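Local coordinates for protein beta-lactamase Mb2281c (Mycobacterium bovis, PDB 3I7J) that probably hydrolyses beta-lactams or related amides or esters with an active-site serine, at residues A53-V58 against S167-Q172; G203-N208 against P212-E217. All coordinates share one frame; numbering follows the deposited sequence.

Contact 1 (A53-V58 against S167-Q172)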
loop_
_atom_site.group_PDB
_atom_site.type_symbol
_atom_site.label_atom_id
_atom_site.label_comp_id
_atom_site.label_asym_id
_atom_site.label_seq_id
_atom_site.Cartn_x
_atom_site.Cartn_y
_atom_site.Cartn_z
ATOM N N ALA A 53 3.917 -15.277 2.388
ATOM C CA ALA A 53 4.100 -16.478 1.572
ATOM C C ALA A 53 5.583 -16.798 1.353
ATOM O O ALA A 53 5.981 -17.969 1.357
ATOM C CB ALA A 53 3.397 -16.321 0.233
ATOM N N VAL A 54 6.398 -15.765 1.165
ATOM C CA VAL A 54 7.821 -15.965 0.981
ATOM C C VAL A 54 8.389 -16.571 2.258
ATOM O O VAL A 54 9.178 -17.517 2.212
ATOM C CB VAL A 54 8.560 -14.628 0.681
ATOM C CG1 VAL A 54 10.072 -14.840 0.696
ATOM C CG2 VAL A 54 8.131 -14.093 -0.684
ATOM N N GLU A 55 7.978 -16.041 3.406
ATOM C CA GLU A 55 8.475 -16.563 4.679
ATOM C C GLU A 55 7.989 -17.980 4.977
ATOM O O GLU A 55 8.674 -18.722 5.679
ATOM C CB GLU A 55 8.121 -15.606 5.829
ATOM C CG GLU A 55 8.768 -14.232 5.651
ATOM C CD GLU A 55 9.164 -13.567 6.959
ATOM O OE1 GLU A 55 8.282 -13.197 7.747
ATOM O OE2 GLU A 55 10.362 -13.409 7.194
ATOM N N GLU A 56 6.823 -18.356 4.449
ATOM C CA GLU A 56 6.302 -19.709 4.656
ATOM C C GLU A 56 7.084 -20.660 3.743
ATOM O O GLU A 56 7.124 -21.870 3.968
ATOM C CB GLU A 56 4.799 -19.806 4.310
ATOM C CG GLU A 56 3.831 -18.999 5.204
ATOM C CD GLU A 56 2.350 -19.145 4.803
ATOM O OE1 GLU A 56 2.063 -19.386 3.605
ATOM O OE2 GLU A 56 1.466 -18.997 5.685
ATOM N N GLY A 57 7.712 -20.104 2.713
ATOM C CA GLY A 57 8.457 -20.930 1.783
ATOM C C GLY A 57 7.624 -21.285 0.560
ATOM O O GLY A 57 8.104 -21.968 -0.341
ATOM N N VAL A 58 6.372 -20.827 0.530
ATOM C CA VAL A 58 5.472 -21.101 -0.593
ATOM C C VAL A 58 6.132 -20.654 -1.894
ATOM O O VAL A 58 6.059 -21.340 -2.912
ATOM C CB VAL A 58 4.116 -20.361 -0.428
ATOM C CG1 VAL A 58 3.253 -20.545 -1.668
ATOM C CG2 VAL A 58 3.382 -20.892 0.804
ATOM N N SER A 167 4.781 -7.836 12.727
ATOM C CA SER A 167 4.445 -9.032 13.479
ATOM C C SER A 167 4.059 -10.153 12.523
ATOM O O SER A 167 4.406 -11.317 12.735
ATOM C CB SER A 167 3.284 -8.772 14.426
ATOM O OG SER A 167 3.001 -9.943 15.170
ATOM N N THR A 168 3.331 -9.787 11.475
ATOM C CA THR A 168 2.876 -10.736 10.470
ATOM C C THR A 168 4.051 -11.278 9.649
ATOM O O THR A 168 3.938 -12.322 9.010
ATOM C CB THR A 168 1.837 -10.069 9.541
ATOM O OG1 THR A 168 1.012 -11.074 8.953
ATOM C CG2 THR A 168 2.515 -9.294 8.448
ATOM N N VAL A 169 5.168 -10.552 9.668
ATOM C CA VAL A 169 6.386 -10.962 8.973
ATOM C C VAL A 169 7.567 -10.614 9.884
ATOM O O VAL A 169 7.412 -9.865 10.847
ATOM C CB VAL A 169 6.583 -10.241 7.588
ATOM C CG1 VAL A 169 5.419 -10.558 6.661
ATOM C CG2 VAL A 169 6.725 -8.734 7.773
ATOM N N SER A 170 8.738 -11.160 9.586
ATOM C CA SER A 170 9.926 -10.897 10.384
ATOM C C SER A 170 10.408 -9.474 10.180
ATOM O O SER A 170 10.117 -8.841 9.164
ATOM C CB SER A 170 11.047 -11.846 9.982
ATOM O OG SER A 170 11.421 -11.596 8.636
ATOM N N ALA A 171 11.164 -8.979 11.148
ATOM C CA ALA A 171 11.711 -7.637 11.061
ATOM C C ALA A 171 12.575 -7.498 9.803
ATOM O O ALA A 171 12.619 -6.429 9.193
ATOM C CB ALA A 171 12.544 -7.332 12.315
ATOM N N GLN A 172 13.259 -8.576 9.419
ATOM C CA GLN A 172 14.120 -8.552 8.235
ATOM C C GLN A 172 13.327 -8.429 6.936
ATOM O O GLN A 172 13.715 -7.694 6.029
ATOM C CB GLN A 172 14.996 -9.808 8.170
ATOM C CG GLN A 172 15.976 -9.793 6.997
ATOM C CD GLN A 172 16.687 -8.453 6.868
ATOM O OE1 GLN A 172 17.272 -7.953 7.835
ATOM N NE2 GLN A 172 16.637 -7.860 5.675
#

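Contact 2 (G203-N208 against P212-E217)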
loop_
_atom_site.group_PDB
_atom_site.type_symbol
_atom_site.label_atom_id
_atom_site.label_comp_id
_atom_site.label_asym_id
_atom_site.label_seq_id
_atom_site.Cartn_x
_atom_site.Cartn_y
_atom_site.Cartn_z
ATOM N N GLY A 203 5.891 -3.995 -2.844
ATOM C CA GLY A 203 4.446 -3.866 -2.823
ATOM C C GLY A 203 3.997 -2.562 -2.193
ATOM O O GLY A 203 2.854 -2.143 -2.357
ATOM N N PHE A 204 4.907 -1.922 -1.466
ATOM C CA PHE A 204 4.615 -0.654 -0.813
ATOM C C PHE A 204 5.311 0.469 -1.587
ATOM O O PHE A 204 6.486 0.342 -1.943
ATOM C CB PHE A 204 5.157 -0.638 0.624
ATOM C CG PHE A 204 4.727 -1.815 1.473
ATOM C CD1 PHE A 204 3.458 -2.377 1.340
ATOM C CD2 PHE A 204 5.575 -2.306 2.468
ATOM C CE1 PHE A 204 3.039 -3.403 2.186
ATOM C CE2 PHE A 204 5.168 -3.329 3.320
ATOM C CZ PHE A 204 3.895 -3.878 3.178
ATOM N N GLU A 205 4.613 1.570 -1.853
ATOM C CA GLU A 205 5.274 2.668 -2.545
ATOM C C GLU A 205 6.182 3.325 -1.520
ATOM O O GLU A 205 5.884 3.314 -0.325
ATOM C CB GLU A 205 4.274 3.713 -3.044
ATOM C CG GLU A 205 4.894 4.698 -4.033
ATOM C CD GLU A 205 4.265 6.088 -3.971
ATOM O OE1 GLU A 205 3.033 6.192 -3.780
ATOM O OE2 GLU A 205 5.008 7.078 -4.127
ATOM N N ILE A 206 7.301 3.872 -1.985
ATOM C CA ILE A 206 8.236 4.579 -1.113
ATOM C C ILE A 206 8.277 6.020 -1.624
ATOM O O ILE A 206 8.474 6.265 -2.813
ATOM C CB ILE A 206 9.649 3.960 -1.158
ATOM C CG1 ILE A 206 9.636 2.592 -0.469
ATOM C CG2 ILE A 206 10.646 4.863 -0.453
ATOM C CD1 ILE A 206 11.006 1.882 -0.490
ATOM N N ARG A 207 8.075 6.962 -0.714
ATOM C CA ARG A 207 8.037 8.382 -1.034
ATOM C C ARG A 207 9.321 8.954 -1.597
ATOM O O ARG A 207 9.326 9.624 -2.639
ATOM C CB ARG A 207 7.669 9.177 0.218
ATOM C CG ARG A 207 7.648 10.689 0.041
ATOM C CD ARG A 207 7.426 11.361 1.385
ATOM N NE ARG A 207 7.280 12.815 1.295
ATOM C CZ ARG A 207 8.276 13.659 1.044
ATOM N NH1 ARG A 207 9.508 13.207 0.851
ATOM N NH2 ARG A 207 8.039 14.960 0.998
ATOM N N ASN A 208 10.412 8.689 -0.891
ATOM C CA ASN A 208 11.710 9.209 -1.272
ATOM C C ASN A 208 11.513 10.719 -1.231
ATOM O O ASN A 208 11.112 11.257 -0.201
ATOM C CB ASN A 208 12.081 8.750 -2.678
ATOM C CG ASN A 208 13.494 9.119 -3.048
ATOM O OD1 ASN A 208 14.448 8.661 -2.426
ATOM N ND2 ASN A 208 13.638 9.959 -4.062
ATOM N N PRO A 212 5.234 16.584 -7.334
ATOM C CA PRO A 212 4.320 16.662 -6.191
ATOM C C PRO A 212 4.027 15.245 -5.698
ATOM O O PRO A 212 4.341 14.277 -6.390
ATOM C CB PRO A 212 3.097 17.345 -6.787
ATOM C CG PRO A 212 3.064 16.786 -8.169
ATOM C CD PRO A 212 4.522 16.843 -8.596
ATOM N N HIS A 213 3.431 15.121 -4.513
ATOM C CA HIS A 213 3.131 13.802 -3.947
ATOM C C HIS A 213 1.883 13.861 -3.072
ATOM O O HIS A 213 1.394 14.945 -2.758
ATOM C CB HIS A 213 4.320 13.312 -3.106
ATOM C CG HIS A 213 4.330 11.829 -2.879
ATOM N ND1 HIS A 213 4.470 10.924 -3.907
ATOM C CD2 HIS A 213 4.216 11.096 -1.745
ATOM C CE1 HIS A 213 4.442 9.697 -3.418
ATOM N NE2 HIS A 213 4.288 9.773 -2.110
ATOM N N TRP A 214 1.363 12.702 -2.679
ATOM C CA TRP A 214 0.174 12.673 -1.838
ATOM C C TRP A 214 0.508 12.812 -0.356
ATOM O O TRP A 214 -0.357 13.190 0.436
ATOM C CB TRP A 214 -0.644 11.397 -2.087
ATOM C CG TRP A 214 0.157 10.125 -2.096
ATOM C CD1 TRP A 214 0.897 9.622 -3.129
ATOM C CD2 TRP A 214 0.292 9.198 -1.014
ATOM N NE1 TRP A 214 1.486 8.433 -2.753
ATOM C CE2 TRP A 214 1.132 8.153 -1.460
ATOM C CE3 TRP A 214 -0.212 9.152 0.296
ATOM C CZ2 TRP A 214 1.476 7.068 -0.647
ATOM C CZ3 TRP A 214 0.131 8.074 1.105
ATOM C CH2 TRP A 214 0.968 7.048 0.628
ATOM N N THR A 215 1.751 12.513 0.028
ATOM C CA THR A 215 2.151 12.649 1.430
ATOM C C THR A 215 2.490 14.113 1.743
ATOM O O THR A 215 2.398 14.984 0.874
ATOM C CB THR A 215 3.382 11.760 1.778
ATOM O OG1 THR A 215 4.492 12.114 0.943
ATOM C CG2 THR A 215 3.052 10.290 1.584
ATOM N N GLY A 216 2.869 14.388 2.988
ATOM C CA GLY A 216 3.188 15.753 3.366
ATOM C C GLY A 216 4.609 16.150 3.011
ATOM O O GLY A 216 5.454 15.289 2.760
ATOM N N GLU A 217 4.875 17.453 2.986
ATOM C CA GLU A 217 6.208 17.951 2.668
ATOM C C GLU A 217 7.177 17.613 3.781
ATOM O O GLU A 217 8.390 17.672 3.594
ATOM C CB GLU A 217 6.197 19.466 2.478
ATOM C CG GLU A 217 5.507 19.937 1.222
ATOM C CD GLU A 217 5.780 21.404 0.943
ATOM O OE1 GLU A 217 5.567 22.230 1.858
ATOM O OE2 GLU A 217 6.205 21.729 -0.191
HETATM O O HOH W 1 9.647 17.572 1.027
#

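Contact 1 (A53-V58 against S167-Q172)
S170 OG is gripped from two directions: it donates to E55 OE2 at 2.5 Å, a short bond, and accepts from the backbone N of M173, in the first turn of helix 171-177. The other carboxylate oxygen is used as well, since S170 N reaches E55 OE1 at 2.8 Å with an N-H...O angle of 154°. Both bonds arrive on the syn sides of the carboxylate and about 20° out of its plane, so the acid grasps one residue with two oxygens, and its rotation about the last bond is largely fixed. E55 gets there with CG beside its backbone N and anti to the carbonyl carbon (chi1 -62°), followed by a bend at chi2 that brings the carboxylate across to the serine.

S170 is the N-cap of helix 171-177. Its side chain caps M173 N while its own N is taken by an acid, the pairing that a capping box makes; here the acid comes from helix 42-56 rather than from the third residue of the capped helix. A carboxylate at this helix start would probably be favoured in its charged form.

V169 adds a flank: E55 OE1 lies 3.2 Å from V169 CA and 3.4 Å from V169 CB, while the valine side chain itself also packs on R48 and V52 of the longer helix. Just past E55, helix 42-56 stops in a Schellman motif: V58 N bonds weakly to A53 O at 3.0 Å and G57 N weakly to V54 O at 3.0 Å, G57 having positive phi.

Contact 2 (G203-N208 against P212-E217)
E205, on strand 205-206, and R207, just after it, each reach into loop 212-217. E205 OE1 accepts from W214 NE1 at 2.9 Å; the oxygen lies in the indole plane to within 4° and is met on its syn side, the carboxylate being turned 62° from the ring. R207 NH2 bonds G216 O at 3.1 Å, and R207 NE adds a weak bond to the same oxygen at 3.4 Å. Water 1, in the guanidinium plane, accepts from R207 NH2 and donates to E217 O at 2.9 Å. The arginine chain runs extended from CG to NE (chi1 178°, CG anti to the backbone N), which carries the guanidinium to the glycine carbonyl, and R207 CG passes obliquely near the H213 ring.

In the next shell, K210, in the turn between the segments, makes a salt bridge to E205 OE2, probably balancing its charge, and W214 meets the ring of F227. Backbone bonds of E205 with G225 and R207 with T223 fix the starting points of both side chains. Together these bonds fasten the return loop to edge strand 205-206 of the six-stranded antiparallel sheet, beside strand 224-228, which probably carries the counterpart of the KTG motif of serine beta-lactamases.

How the contacts relate
From the N terminus, the chain passes strands 15-21 and 24-29 of the large sheet and strand 36-37 of the three-stranded one, then forms helix 42-56, whose last turn, with the two residues after it, forms the first half of contact 1. Contact 1 closes a loop of 108 intervening residues, 45 of them helical, when the chain returns at the start of helix 171-177. Contact 2 follows in series, neither crossing nor nesting with it, and spans a turn of three residues after strand 205-206. Their centres are 24 Å apart, with nearest atoms about 7 Å apart. Helix 42-56 connects them indirectly: F204 packs on its P44, A47, R48 and Q51, while T168 rests on R48 and V52.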